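Local coordinates for protein CTD kinase subunit gamma (Schizosaccharomyces pombe, PDB 5CE7) that probably acts, through this CTD-interacting domain and the rest of its chain, as the gamma subunit of the kinase complex that hyperphosphorylates the RNA polymerase II C-terminal repeats, at residues 28-33 and 39-44; 47-52 and 89-94; 69-74 and 78-83. One frame throughout, in Å; residues are numbered along the deposited sequence.

All three contacts lie in the all-helical CTD-interacting domain. Contacts 1 and 2 share helix 38-51: contact 1 uses its early turns and contact 2 its last one, with centres about 16 Å apart. Contacts 1 and 3 are neighbours, centres about 11 Å apart, and they touch directly, most clearly where Y80 OH hydrogen-bonds to A31 O at 2.6 Å. Contact 3 closes a short loop that falls within the longer one spanned by contact 2. Those two sit on opposite sides of the chain's centre, about 19 Å between centres, and their nearest atoms stay about 6 Å apart.

Contact 1: 28-33 and 39-44; sequences AQFAIK and EDLYSC
L41 meets F30 and A31, and through it helix 38-51 packs on the preceding helix 25-33. Along 39-44, E39 turns to selenomethionine M83 on helix 80-86, while D40 makes a salt bridge with R7 of helix 3-14. L41 then points toward helix 25-33. Its CD2 methyl does the touching, 3.9 Å from A31 CA, so it lies closer to the backbone of A31 than to its methyl, which is 4.5 Å away at CB. L41 CD2 also approaches F30 CE2 obliquely at 4.2 Å. F30 has its CG anti to the backbone N (chi1 -175°), which carries the far part of the ring over to the leucine. L41 also leans on F10 and Y80, so other helices complete its surroundings. Its own chi2 of 26° is well off a staggered value, and the exact methyl positions deserve some caution. Next along, Y42 faces another way, its hydroxyl hydrogen-bonded to D87 and W46, and C44 packs on F10. Between the two segments the chemistry is purely apolar: one leucine methyl sits at the junction of an alanine and a phenylalanine, and shape rather than directed bonds sets the fit.

Contact 2: 47-52 and 89-94; sequences EELESG and CKLVQN
The L49–L91 and L49–N94 contacts are interior helix packing with a water bridge at one border, and they bring the end of helix 38-51 beside helix 88-95. The two short helical segments run roughly the same way, 31° apart, but their axes come no closer than 11.1 Å, so side chains have to span the distance. The apolar part is a meeting of methyls, L49 CD2 against L91 CD2 at 3.6 Å. Next to it lies N94, whose CG is anti to the backbone N (chi1 175°), an orientation that sends the amide towards helix 38-51. N94 OD1 rests on the aliphatic part of L49, 3.7 Å from CB, and N94 ND2 comes to 3.6 Å from L49 O without making a hydrogen bond there. Instead, N94 ND2 donates to a water at 3.2 Å. That water in turn donates to E50 OE2 at 2.9 Å. E50 starts out pointing away from helix 88-95, and a bend at chi2 (69°) brings its carboxylate back to the water, so a charged group at the exposed border is tied to a buried amide. W46 packs on both L91 and N94, and I60 of helix 54-73 lies on L49. R57 adds a backbone link, with a hydrogen bond to N94 O and a weak one to G52 O. Roughly parallel packing of helices separated by others in sequence, here with helix 54-73 touching both, is consistent with the right-handed superhelix of this noncanonical CTD-interacting domain, whose successive helices stack in layers.

Contact 3: 69-74 and 78-83; sequences EMCLKN and GGYLNM
C71, L72, Y80 and L81 close the turn that takes the chain from helix 54-73 into helix 80-86, and they include a cysteine sulfur–aromatic contact. C71 is the pivot, with its sulfur and its CB meeting different residues. C71 SG comes to the edge of the Y80 ring, near its plane, 4.0 Å from Y80 CD2. From C71 SG to the Y80 ring centroid it is 5.3 Å, along a line 76° off the ring normal, so the sulfur sits beside the ring and not over it. The helix backbone points C71 CB at L81, and chi1 of -76°, with SG beside the backbone N, turns the sulfur to Y80. The leucine comes in with its branch point and methyls: L81 CD1 lies 3.9 Å from C71 CB and also 3.9 Å from L72 CD2, bridging two successive residues of the helix. In the superhelix of the CTD-interacting domain this is a local joint between consecutive helices, and neighbours cover it: C68 and V121 pack on L81, L76 on C71, and L67 and L35 on Y80. The Y80 hydroxyl hydrogen-bonds to the backbone oxygen of A31 on helix 25-33, which holds the far end of the ring. With an alanine at L81, C71 CB and L72 CD2 would probably lose their shared partner, opening a gap at the joint and leaving the L72 methyls freer to turn. Ahead of Y80, G79 holds the N-cap position, and its carbonyl accepts the backbone N of selenomethionine M83. Where helix 54-73 ends, N74 ND2 donates to the backbone oxygen O of selenomethionine M70 at 3.0 Å, nearly straight, from above the carbonyl plane; N74 N adds a weak bond to the same oxygen.

Contact 1: 28-33 and 39-44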
ATOM      1  N   ALA A  28      -7.278  -6.324  -5.298  1.00 13.21           N
ATOM      2  CA  ALA A  28      -6.156  -6.152  -6.216  1.00 11.55           C
ATOM      3  C   ALA A  28      -6.535  -6.482  -7.655  1.00 11.88           C
ATOM      4  O   ALA A  28      -6.135  -5.774  -8.585  1.00 14.69           O
ATOM      5  CB  ALA A  28      -4.960  -7.004  -5.771  1.00 14.21           C
ATOM      6  N   GLN A  29      -7.298  -7.556  -7.843  1.00 13.71           N
ATOM      7  CA  GLN A  29      -7.771  -7.939  -9.179  1.00 19.40           C
ATOM      8  C   GLN A  29      -8.698  -6.881  -9.783  1.00 19.63           C
ATOM      9  O   GLN A  29      -8.621  -6.582 -10.986  1.00 17.10           O
ATOM     10  CB  GLN A  29      -8.475  -9.303  -9.153  1.00 24.43           C
ATOM     11  CG  GLN A  29      -7.518 -10.477  -8.961  1.00 32.35           C
ATOM     12  CD  GLN A  29      -8.229 -11.800  -8.732  1.00 40.02           C
ATOM     13  OE1 GLN A  29      -9.319 -11.843  -8.160  1.00 41.27           O
ATOM     14  NE2 GLN A  29      -7.605 -12.889  -9.173  1.00 42.57           N
ATOM     15  N   PHE A  30      -9.580  -6.334  -8.951  1.00 17.21           N
ATOM     16  CA  PHE A  30     -10.468  -5.245  -9.369  1.00 15.30           C
ATOM     17  C   PHE A  30      -9.681  -4.012  -9.810  1.00 15.25           C
ATOM     18  O   PHE A  30      -9.962  -3.434 -10.857  1.00 16.68           O
ATOM     19  CB  PHE A  30     -11.420  -4.851  -8.233  1.00 17.27           C
ATOM     20  CG  PHE A  30     -12.440  -3.815  -8.627  1.00 20.83           C
ATOM     21  CD1 PHE A  30     -13.662  -4.194  -9.163  1.00 21.62           C
ATOM     22  CD2 PHE A  30     -12.176  -2.462  -8.458  1.00 16.16           C
ATOM     23  CE1 PHE A  30     -14.608  -3.235  -9.529  1.00 17.66           C
ATOM     24  CE2 PHE A  30     -13.109  -1.501  -8.826  1.00 16.59           C
ATOM     25  CZ  PHE A  30     -14.326  -1.892  -9.358  1.00 21.37           C
ATOM     26  N   ALA A  31      -8.716  -3.596  -8.995  1.00 14.45           N
ATOM     27  CA  ALA A  31      -7.912  -2.419  -9.296  1.00 13.73           C
ATOM     28  C   ALA A  31      -7.211  -2.558 -10.636  1.00 16.25           C
ATOM     29  O   ALA A  31      -7.053  -1.573 -11.367  1.00 14.72           O
ATOM     30  CB  ALA A  31      -6.884  -2.160  -8.182  1.00 14.30           C
ATOM     31  N   ILE A  32      -6.798  -3.784 -10.949  1.00 14.44           N
ATOM     32  CA  ILE A  32      -6.040  -4.072 -12.167  1.00 17.81           C
ATOM     33  C   ILE A  32      -6.972  -4.193 -13.359  1.00 19.47           C
ATOM     34  O   ILE A  32      -6.675  -3.702 -14.450  1.00 18.78           O
ATOM     35  CB  ILE A  32      -5.190  -5.364 -12.015  1.00 17.34           C
ATOM     36  CG1 ILE A  32      -4.004  -5.098 -11.080  1.00 17.76           C
ATOM     37  CG2 ILE A  32      -4.711  -5.859 -13.373  1.00 20.30           C
ATOM     38  CD1 ILE A  32      -3.369  -6.336 -10.506  1.00 19.49           C
ATOM     39  N   LYS A  33      -8.111  -4.834 -13.141  1.00 21.03           N
ATOM     40  CA  LYS A  33      -9.131  -4.954 -14.181  1.00 23.47           C
ATOM     41  C   LYS A  33      -9.588  -3.578 -14.653  1.00 22.96           C
ATOM     42  O   LYS A  33      -9.972  -3.398 -15.811  1.00 23.17           O
ATOM     43  CB  LYS A  33     -10.312  -5.755 -13.648  1.00 28.04           C
ATOM     44  CG  LYS A  33     -11.555  -5.768 -14.536  1.00 39.09           C
ATOM     45  CD  LYS A  33     -11.344  -6.547 -15.830  1.00 47.25           C
ATOM     46  CE  LYS A  33     -12.617  -6.535 -16.685  1.00 51.92           C
ATOM     47  NZ  LYS A  33     -12.428  -7.132 -18.041  1.00 51.11           N
ATOM     48  N   GLU A  39      -6.124   6.438 -11.120  1.00 20.19           N
ATOM     49  CA  GLU A  39      -6.013   7.647 -10.323  1.00 18.75           C
ATOM     50  C   GLU A  39      -7.114   7.708  -9.277  1.00 15.94           C
ATOM     51  O   GLU A  39      -6.846   8.042  -8.125  1.00 17.63           O
ATOM     52  CB  GLU A  39      -6.057   8.883 -11.222  1.00 29.41           C
ATOM     53  CG  GLU A  39      -5.101   8.799 -12.394  1.00 39.14           C
ATOM     54  CD  GLU A  39      -3.920   9.733 -12.255  1.00 48.40           C
ATOM     55  OE1 GLU A  39      -4.069  10.928 -12.592  1.00 53.94           O
ATOM     56  OE2 GLU A  39      -2.842   9.276 -11.818  1.00 48.52           O
ATOM     57  N   ASP A  40      -8.342   7.377  -9.678  1.00 11.56           N
ATOM     58  CA  ASP A  40      -9.483   7.376  -8.761  1.00 13.74           C
ATOM     59  C   ASP A  40      -9.247   6.346  -7.659  1.00 16.00           C
ATOM     60  O   ASP A  40      -9.449   6.618  -6.474  1.00 15.57           O
ATOM     61  CB  ASP A  40     -10.772   6.990  -9.493  1.00 10.64           C
ATOM     62  CG  ASP A  40     -11.200   8.020 -10.520  1.00 23.03           C
ATOM     63  OD1 ASP A  40     -10.665   7.988 -11.652  1.00 27.83           O
ATOM     64  OD2 ASP A  40     -12.093   8.841 -10.203  1.00 23.06           O
ATOM     65  N   LEU A  41      -8.865   5.148  -8.086  1.00 15.06           N
ATOM     66  CA  LEU A  41      -8.698   4.018  -7.186  1.00 15.47           C
ATOM     67  C   LEU A  41      -7.525   4.227  -6.238  1.00 16.79           C
ATOM     68  O   LEU A  41      -7.629   3.896  -5.061  1.00 15.56           O
ATOM     69  CB  LEU A  41      -8.553   2.718  -7.975  1.00 12.69           C
ATOM     70  CG  LEU A  41      -9.851   1.930  -8.233  1.00 18.47           C
ATOM     71  CD1 LEU A  41     -11.113   2.786  -8.237  1.00 14.55           C
ATOM     72  CD2 LEU A  41      -9.777   0.998  -9.434  1.00 14.81           C
ATOM     73  N   TYR A  42      -6.418   4.772  -6.746  1.00 15.08           N
ATOM     74  CA  TYR A  42      -5.279   5.085  -5.891  1.00 14.71           C
ATOM     75  C   TYR A  42      -5.675   6.108  -4.812  1.00 15.70           C
ATOM     76  O   TYR A  42      -5.197   6.053  -3.672  1.00 12.61           O
ATOM     77  CB  TYR A  42      -4.087   5.581  -6.725  1.00 16.33           C
ATOM     78  CG  TYR A  42      -2.833   5.783  -5.912  1.00 19.48           C
ATOM     79  CD1 TYR A  42      -2.162   4.695  -5.353  1.00 17.01           C
ATOM     80  CD2 TYR A  42      -2.329   7.060  -5.675  1.00 18.89           C
ATOM     81  CE1 TYR A  42      -1.020   4.876  -4.587  1.00 14.24           C
ATOM     82  CE2 TYR A  42      -1.184   7.245  -4.915  1.00 18.63           C
ATOM     83  CZ  TYR A  42      -0.541   6.149  -4.380  1.00 14.54           C
ATOM     84  OH  TYR A  42       0.582   6.333  -3.623  1.00 16.44           O
ATOM     85  N   SER A  43      -6.566   7.034  -5.160  1.00 12.06           N
ATOM     86  CA  SER A  43      -7.048   8.001  -4.189  1.00 10.91           C
ATOM     87  C   SER A  43      -7.958   7.345  -3.162  1.00 10.50           C
ATOM     88  O   SER A  43      -8.047   7.802  -2.023  1.00 13.49           O
ATOM     89  CB  SER A  43      -7.768   9.177  -4.872  1.00 16.89           C
ATOM     90  OG  SER A  43      -6.836  10.015  -5.517  1.00 21.13           O
ATOM     91  N   CYS A  44      -8.644   6.281  -3.563  1.00 11.77           N
ATOM     92  CA  CYS A  44      -9.457   5.512  -2.617  1.00 14.48           C
ATOM     93  C   CYS A  44      -8.560   4.892  -1.539  1.00 14.56           C
ATOM     94  O   CYS A  44      -8.933   4.838  -0.364  1.00 11.81           O
ATOM     95  CB  CYS A  44     -10.216   4.394  -3.337  1.00 12.00           C
ATOM     96  SG  CYS A  44     -11.554   4.910  -4.455  1.00 14.40           S
TER

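Contact 2: 47-52 and 89-94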
ATOM      1  N   GLU A  47      -7.571   7.636   0.796  1.00 12.84           N
ATOM      2  CA  GLU A  47      -8.747   8.010   1.581  1.00 12.62           C
ATOM      3  C   GLU A  47      -8.913   7.067   2.780  1.00 13.58           C
ATOM      4  O   GLU A  47      -9.236   7.496   3.891  1.00 17.91           O
ATOM      5  CB  GLU A  47     -10.008   7.963   0.712  1.00 15.24           C
ATOM      6  CG  GLU A  47     -11.278   8.425   1.417  1.00 18.93           C
ATOM      7  CD  GLU A  47     -12.511   8.346   0.510  1.00 16.80           C
ATOM      8  OE1 GLU A  47     -12.387   7.788  -0.595  1.00 12.74           O
ATOM      9  OE2 GLU A  47     -13.595   8.827   0.919  1.00 17.15           O
ATOM     10  N   GLU A  48      -8.730   5.776   2.536  1.00 13.55           N
ATOM     11  CA  GLU A  48      -8.861   4.769   3.587  1.00 15.40           C
ATOM     12  C   GLU A  48      -7.680   4.830   4.564  1.00 12.87           C
ATOM     13  O   GLU A  48      -7.849   4.613   5.761  1.00 14.40           O
ATOM     14  CB  GLU A  48      -8.972   3.367   2.982  1.00 21.02           C
ATOM     15  CG  GLU A  48     -10.275   3.104   2.263  1.00 30.69           C
ATOM     16  CD  GLU A  48     -11.364   2.614   3.202  1.00 39.67           C
ATOM     17  OE1 GLU A  48     -11.118   1.624   3.934  1.00 42.74           O
ATOM     18  OE2 GLU A  48     -12.453   3.231   3.225  1.00 38.65           O
ATOM     19  N   LEU A  49      -6.489   5.134   4.062  1.00 13.54           N
ATOM     20  CA  LEU A  49      -5.335   5.371   4.953  1.00 15.31           C
ATOM     21  C   LEU A  49      -5.590   6.518   5.924  1.00 18.67           C
ATOM     22  O   LEU A  49      -5.394   6.385   7.134  1.00 23.04           O
ATOM     23  CB  LEU A  49      -4.063   5.685   4.154  1.00 16.21           C
ATOM     24  CG  LEU A  49      -3.308   4.507   3.547  1.00 24.58           C
ATOM     25  CD1 LEU A  49      -4.306   3.558   3.012  1.00 31.47           C
ATOM     26  CD2 LEU A  49      -2.379   4.957   2.434  1.00 21.56           C
ATOM     27  N   GLU A  50      -6.030   7.650   5.384  1.00 14.78           N
ATOM     28  CA  GLU A  50      -6.219   8.873   6.168  1.00 21.29           C
ATOM     29  C   GLU A  50      -7.241   8.749   7.280  1.00 21.96           C
ATOM     30  O   GLU A  50      -7.093   9.350   8.340  1.00 25.41           O
ATOM     31  CB  GLU A  50      -6.641  10.031   5.262  1.00 29.62           C
ATOM     32  CG  GLU A  50      -5.595  11.090   5.105  1.00 42.53           C
ATOM     33  CD  GLU A  50      -4.419  10.588   4.321  1.00 50.54           C
ATOM     34  OE1 GLU A  50      -4.652  10.001   3.243  1.00 57.42           O
ATOM     35  OE2 GLU A  50      -3.270  10.768   4.781  1.00 49.81           O
ATOM     36  N   SER A  51      -8.296   7.989   7.029  1.00 23.61           N
ATOM     37  CA  SER A  51      -9.388   7.902   7.986  1.00 22.64           C
ATOM     38  C   SER A  51      -9.387   6.585   8.750  1.00 19.87           C
ATOM     39  O   SER A  51     -10.225   6.377   9.628  1.00 21.46           O
ATOM     40  CB  SER A  51     -10.738   8.131   7.283  1.00 28.30           C
ATOM     41  OG  SER A  51     -11.009   7.106   6.339  1.00 33.05           O
ATOM     42  N   GLY A  52      -8.433   5.709   8.435  1.00 18.82           N
ATOM     43  CA  GLY A  52      -8.388   4.382   9.033  1.00 17.10           C
ATOM     44  C   GLY A  52      -7.651   4.333  10.361  1.00 15.19           C
ATOM     45  O   GLY A  52      -6.777   5.168  10.639  1.00 14.55           O
ATOM     46  N   CYS A  89       7.676   6.738   1.006  1.00 17.90           N
ATOM     47  CA  CYS A  89       7.979   7.332   2.303  1.00 20.06           C
ATOM     48  C   CYS A  89       6.736   7.962   2.938  1.00 19.70           C
ATOM     49  O   CYS A  89       6.579   7.931   4.157  1.00 17.63           O
ATOM     50  CB  CYS A  89       9.149   8.323   2.218  1.00 23.44           C
ATOM     51  SG  CYS A  89      10.760   7.507   1.956  1.00 30.53           S
ATOM     52  N   LYS A  90       5.847   8.515   2.120  1.00 16.22           N
ATOM     53  CA  LYS A  90       4.561   8.988   2.637  1.00 19.63           C
ATOM     54  C   LYS A  90       3.771   7.833   3.245  1.00 16.48           C
ATOM     55  O   LYS A  90       3.175   7.958   4.321  1.00 16.32           O
ATOM     56  CB  LYS A  90       3.742   9.658   1.527  1.00 24.76           C
ATOM     57  CG  LYS A  90       4.344  10.966   1.028  1.00 35.69           C
ATOM     58  CD  LYS A  90       3.450  11.636  -0.016  1.00 42.13           C
ATOM     59  CE  LYS A  90       3.955  13.037  -0.370  1.00 45.53           C
ATOM     60  NZ  LYS A  90       3.123  13.685  -1.440  1.00 46.51           N
ATOM     61  N   LEU A  91       3.764   6.703   2.542  1.00 19.60           N
ATOM     62  CA  LEU A  91       3.066   5.524   3.016  1.00 15.74           C
ATOM     63  C   LEU A  91       3.623   5.118   4.376  1.00 17.79           C
ATOM     64  O   LEU A  91       2.864   4.839   5.299  1.00 15.77           O
ATOM     65  CB  LEU A  91       3.186   4.381   2.009  1.00 17.87           C
ATOM     66  CG  LEU A  91       2.414   4.675   0.710  1.00 24.48           C
ATOM     67  CD1 LEU A  91       2.798   3.744  -0.448  1.00 23.87           C
ATOM     68  CD2 LEU A  91       0.913   4.607   0.981  1.00 21.77           C
ATOM     69  N   VAL A  92       4.948   5.088   4.498  1.00 16.57           N
ATOM     70  CA  VAL A  92       5.574   4.743   5.773  1.00 14.10           C
ATOM     71  C   VAL A  92       5.183   5.720   6.885  1.00 15.67           C
ATOM     72  O   VAL A  92       4.920   5.321   8.022  1.00 16.32           O
ATOM     73  CB  VAL A  92       7.126   4.660   5.648  1.00 22.39           C
ATOM     74  CG1 VAL A  92       7.760   4.567   7.024  1.00 21.51           C
ATOM     75  CG2 VAL A  92       7.535   3.476   4.777  1.00 23.23           C
ATOM     76  N   GLN A  93       5.168   7.006   6.559  1.00 18.88           N
ATOM     77  CA  GLN A  93       4.835   8.041   7.539  1.00 20.81           C
ATOM     78  C   GLN A  93       3.415   7.861   8.080  1.00 18.49           C
ATOM     79  O   GLN A  93       3.140   8.122   9.249  1.00 19.58           O
ATOM     80  CB  GLN A  93       4.972   9.427   6.900  1.00 30.03           C
ATOM     81  CG  GLN A  93       4.349  10.549   7.717  1.00 45.57           C
ATOM     82  CD  GLN A  93       3.789  11.668   6.853  1.00 57.01           C
ATOM     83  OE1 GLN A  93       4.299  11.948   5.764  1.00 62.64           O
ATOM     84  NE2 GLN A  93       2.724  12.309   7.333  1.00 59.67           N
ATOM     85  N   ASN A  94       2.514   7.424   7.211  1.00 16.79           N
ATOM     86  CA  ASN A  94       1.124   7.192   7.588  1.00 16.77           C
ATOM     87  C   ASN A  94       0.964   5.931   8.449  1.00 14.51           C
ATOM     88  O   ASN A  94       0.285   5.950   9.471  1.00 13.50           O
ATOM     89  CB  ASN A  94       0.249   7.095   6.334  1.00 18.06           C
ATOM     90  CG  ASN A  94      -1.187   6.724   6.658  1.00 20.26           C
ATOM     91  OD1 ASN A  94      -1.522   5.551   6.778  1.00 22.31           O
ATOM     92  ND2 ASN A  94      -2.031   7.730   6.827  1.00 21.64           N
TER
HETATM   93  O   HOH W   1      -0.710  10.588   6.228  1.00 29.93           O

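Contact 3: 69-74 and 78-83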
ATOM      1  N   GLU A  69       2.622  -6.987  -6.295  1.00 13.97           N
ATOM      2  CA  GLU A  69       2.951  -8.342  -6.755  1.00 15.60           C
ATOM      3  C   GLU A  69       2.059  -8.755  -7.917  1.00 15.81           C
ATOM      4  O   GLU A  69       2.524  -9.285  -8.919  1.00 18.77           O
ATOM      5  CB  GLU A  69       2.816  -9.358  -5.620  1.00 20.94           C
ATOM      6  CG  GLU A  69       3.808  -9.138  -4.490  1.00 27.46           C
ATOM      7  CD  GLU A  69       3.618 -10.099  -3.321  1.00 36.80           C
ATOM      8  OE1 GLU A  69       2.495 -10.607  -3.130  1.00 36.58           O
ATOM      9  OE2 GLU A  69       4.603 -10.352  -2.594  1.00 40.61           O
HETATM   10  N   MSE A  70       0.770  -8.494  -7.789  1.00 15.40           N
HETATM   11  CA  MSE A  70      -0.156  -8.864  -8.841  1.00 16.98           C
HETATM   12  C   MSE A  70       0.019  -8.014 -10.089  1.00 14.90           C
HETATM   13  O   MSE A  70      -0.117  -8.515 -11.196  1.00 17.51           O
HETATM   14  CB  MSE A  70      -1.584  -8.848  -8.316  1.00 17.38           C
HETATM   15  CG  MSE A  70      -1.811  -9.965  -7.295  1.00 28.23           C
HETATM   16 SE   MSE A  70      -3.671 -10.095  -6.786  1.00 63.52          SE
HETATM   17  CE  MSE A  70      -4.449  -9.561  -8.540  1.00 14.91           C
ATOM     18  N   CYS A  71       0.345  -6.737  -9.916  1.00 12.48           N
ATOM     19  CA  CYS A  71       0.685  -5.902 -11.068  1.00 15.54           C
ATOM     20  C   CYS A  71       1.848  -6.527 -11.845  1.00 18.09           C
ATOM     21  O   CYS A  71       1.800  -6.634 -13.071  1.00 18.22           O
ATOM     22  CB  CYS A  71       1.033  -4.470 -10.638  1.00 12.94           C
ATOM     23  SG  CYS A  71      -0.394  -3.452 -10.208  1.00 16.71           S
ATOM     24  N   LEU A  72       2.885  -6.956 -11.130  1.00 14.22           N
ATOM     25  CA  LEU A  72       4.048  -7.547 -11.779  1.00 18.28           C
ATOM     26  C   LEU A  72       3.693  -8.874 -12.458  1.00 19.88           C
ATOM     27  O   LEU A  72       4.205  -9.196 -13.533  1.00 19.36           O
ATOM     28  CB  LEU A  72       5.188  -7.755 -10.770  1.00 18.10           C
ATOM     29  CG  LEU A  72       5.792  -6.510 -10.124  1.00 23.88           C
ATOM     30  CD1 LEU A  72       6.740  -6.936  -9.010  1.00 28.36           C
ATOM     31  CD2 LEU A  72       6.528  -5.665 -11.168  1.00 24.63           C
ATOM     32  N   LYS A  73       2.815  -9.647 -11.837  1.00 17.66           N
ATOM     33  CA  LYS A  73       2.384 -10.902 -12.446  1.00 20.73           C
ATOM     34  C   LYS A  73       1.559 -10.664 -13.714  1.00 16.98           C
ATOM     35  O   LYS A  73       1.447 -11.550 -14.581  1.00 19.57           O
ATOM     36  CB  LYS A  73       1.622 -11.764 -11.432  1.00 22.44           C
ATOM     37  CG  LYS A  73       2.542 -12.437 -10.403  1.00 26.28           C
ATOM     38  CD  LYS A  73       1.771 -12.983  -9.207  1.00 32.12           C
ATOM     39  CE  LYS A  73       0.377 -13.445  -9.571  1.00 38.20           C
ATOM     40  NZ  LYS A  73       0.348 -14.862 -10.042  1.00 44.19           N
ATOM     41  N   ASN A  74       0.992  -9.467 -13.811  1.00 15.65           N
ATOM     42  CA  ASN A  74       0.201  -9.065 -14.974  1.00 17.76           C
ATOM     43  C   ASN A  74       1.057  -8.405 -16.051  1.00 20.63           C
ATOM     44  O   ASN A  74       0.552  -8.041 -17.103  1.00 22.02           O
ATOM     45  CB  ASN A  74      -0.949  -8.135 -14.570  1.00 15.71           C
ATOM     46  CG  ASN A  74      -2.234  -8.902 -14.236  1.00 16.44           C
ATOM     47  OD1 ASN A  74      -3.026  -9.210 -15.120  1.00 17.32           O
ATOM     48  ND2 ASN A  74      -2.427  -9.223 -12.961  1.00 15.07           N
ATOM     49  N   GLY A  78       4.118   0.427 -15.021  1.00 23.14           N
ATOM     50  CA  GLY A  78       3.841   1.751 -14.489  1.00 24.42           C
ATOM     51  C   GLY A  78       2.587   1.732 -13.637  1.00 23.71           C
ATOM     52  O   GLY A  78       2.363   0.783 -12.880  1.00 25.26           O
ATOM     53  N   GLY A  79       1.763   2.765 -13.773  1.00 21.65           N
ATOM     54  CA  GLY A  79       0.490   2.802 -13.082  1.00 20.97           C
ATOM     55  C   GLY A  79       0.648   2.761 -11.572  1.00 21.48           C
ATOM     56  O   GLY A  79       1.392   3.570 -11.001  1.00 21.75           O
ATOM     57  N   TYR A  80      -0.041   1.823 -10.926  1.00 18.72           N
ATOM     58  CA  TYR A  80       0.022   1.698  -9.466  1.00 18.19           C
ATOM     59  C   TYR A  80       1.469   1.579  -8.968  1.00 18.61           C
ATOM     60  O   TYR A  80       1.829   2.154  -7.939  1.00 16.64           O
ATOM     61  CB  TYR A  80      -0.813   0.509  -8.968  1.00 16.94           C
ATOM     62  CG  TYR A  80      -2.289   0.581  -9.322  1.00 13.96           C
ATOM     63  CD1 TYR A  80      -3.109   1.562  -8.781  1.00 16.03           C
ATOM     64  CD2 TYR A  80      -2.858  -0.344 -10.187  1.00 14.24           C
ATOM     65  CE1 TYR A  80      -4.462   1.631  -9.106  1.00 15.59           C
ATOM     66  CE2 TYR A  80      -4.203  -0.299 -10.507  1.00 14.97           C
ATOM     67  CZ  TYR A  80      -4.997   0.694  -9.972  1.00 18.50           C
ATOM     68  OH  TYR A  80      -6.333   0.738 -10.307  1.00 19.90           O
ATOM     69  N   LEU A  81       2.293   0.844  -9.707  1.00 17.53           N
ATOM     70  CA  LEU A  81       3.682   0.625  -9.322  1.00 20.67           C
ATOM     71  C   LEU A  81       4.469   1.930  -9.218  1.00 19.03           C
ATOM     72  O   LEU A  81       5.227   2.122  -8.275  1.00 16.66           O
ATOM     73  CB  LEU A  81       4.370  -0.338 -10.299  1.00 19.58           C
ATOM     74  CG  LEU A  81       3.827  -1.767 -10.297  1.00 19.62           C
ATOM     75  CD1 LEU A  81       4.227  -2.492 -11.561  1.00 22.52           C
ATOM     76  CD2 LEU A  81       4.312  -2.513  -9.055  1.00 19.67           C
ATOM     77  N   ASN A  82       4.291   2.823 -10.186  1.00 21.56           N
ATOM     78  CA  ASN A  82       4.961   4.126 -10.146  1.00 20.63           C
ATOM     79  C   ASN A  82       4.427   5.023  -9.039  1.00 17.44           C
ATOM     80  O   ASN A  82       5.175   5.784  -8.434  1.00 21.23           O
ATOM     81  CB  ASN A  82       4.851   4.854 -11.496  1.00 25.75           C
ATOM     82  CG  ASN A  82       5.745   4.239 -12.568  1.00 31.47           C
ATOM     83  OD1 ASN A  82       6.583   3.381 -12.278  1.00 34.00           O
ATOM     84  ND2 ASN A  82       5.578   4.687 -13.808  1.00 31.07           N
HETATM   85  N   MSE A  83       3.122   4.956  -8.790  1.00 15.25           N
HETATM   86  CA  MSE A  83       2.522   5.787  -7.754  1.00 18.38           C
HETATM   87  C   MSE A  83       2.964   5.353  -6.359  1.00 15.85           C
HETATM   88  O   MSE A  83       3.286   6.170  -5.505  1.00 16.45           O
HETATM   89  CB  MSE A  83       0.999   5.748  -7.840  1.00 17.85           C
HETATM   90  CG  MSE A  83       0.449   6.177  -9.184  1.00 25.70           C
HETATM   91 SE   MSE A  83      -1.504   5.933  -9.213  1.00 38.21          SE
HETATM   92  CE  MSE A  83      -2.025   7.798  -9.055  1.00 36.14           C
TER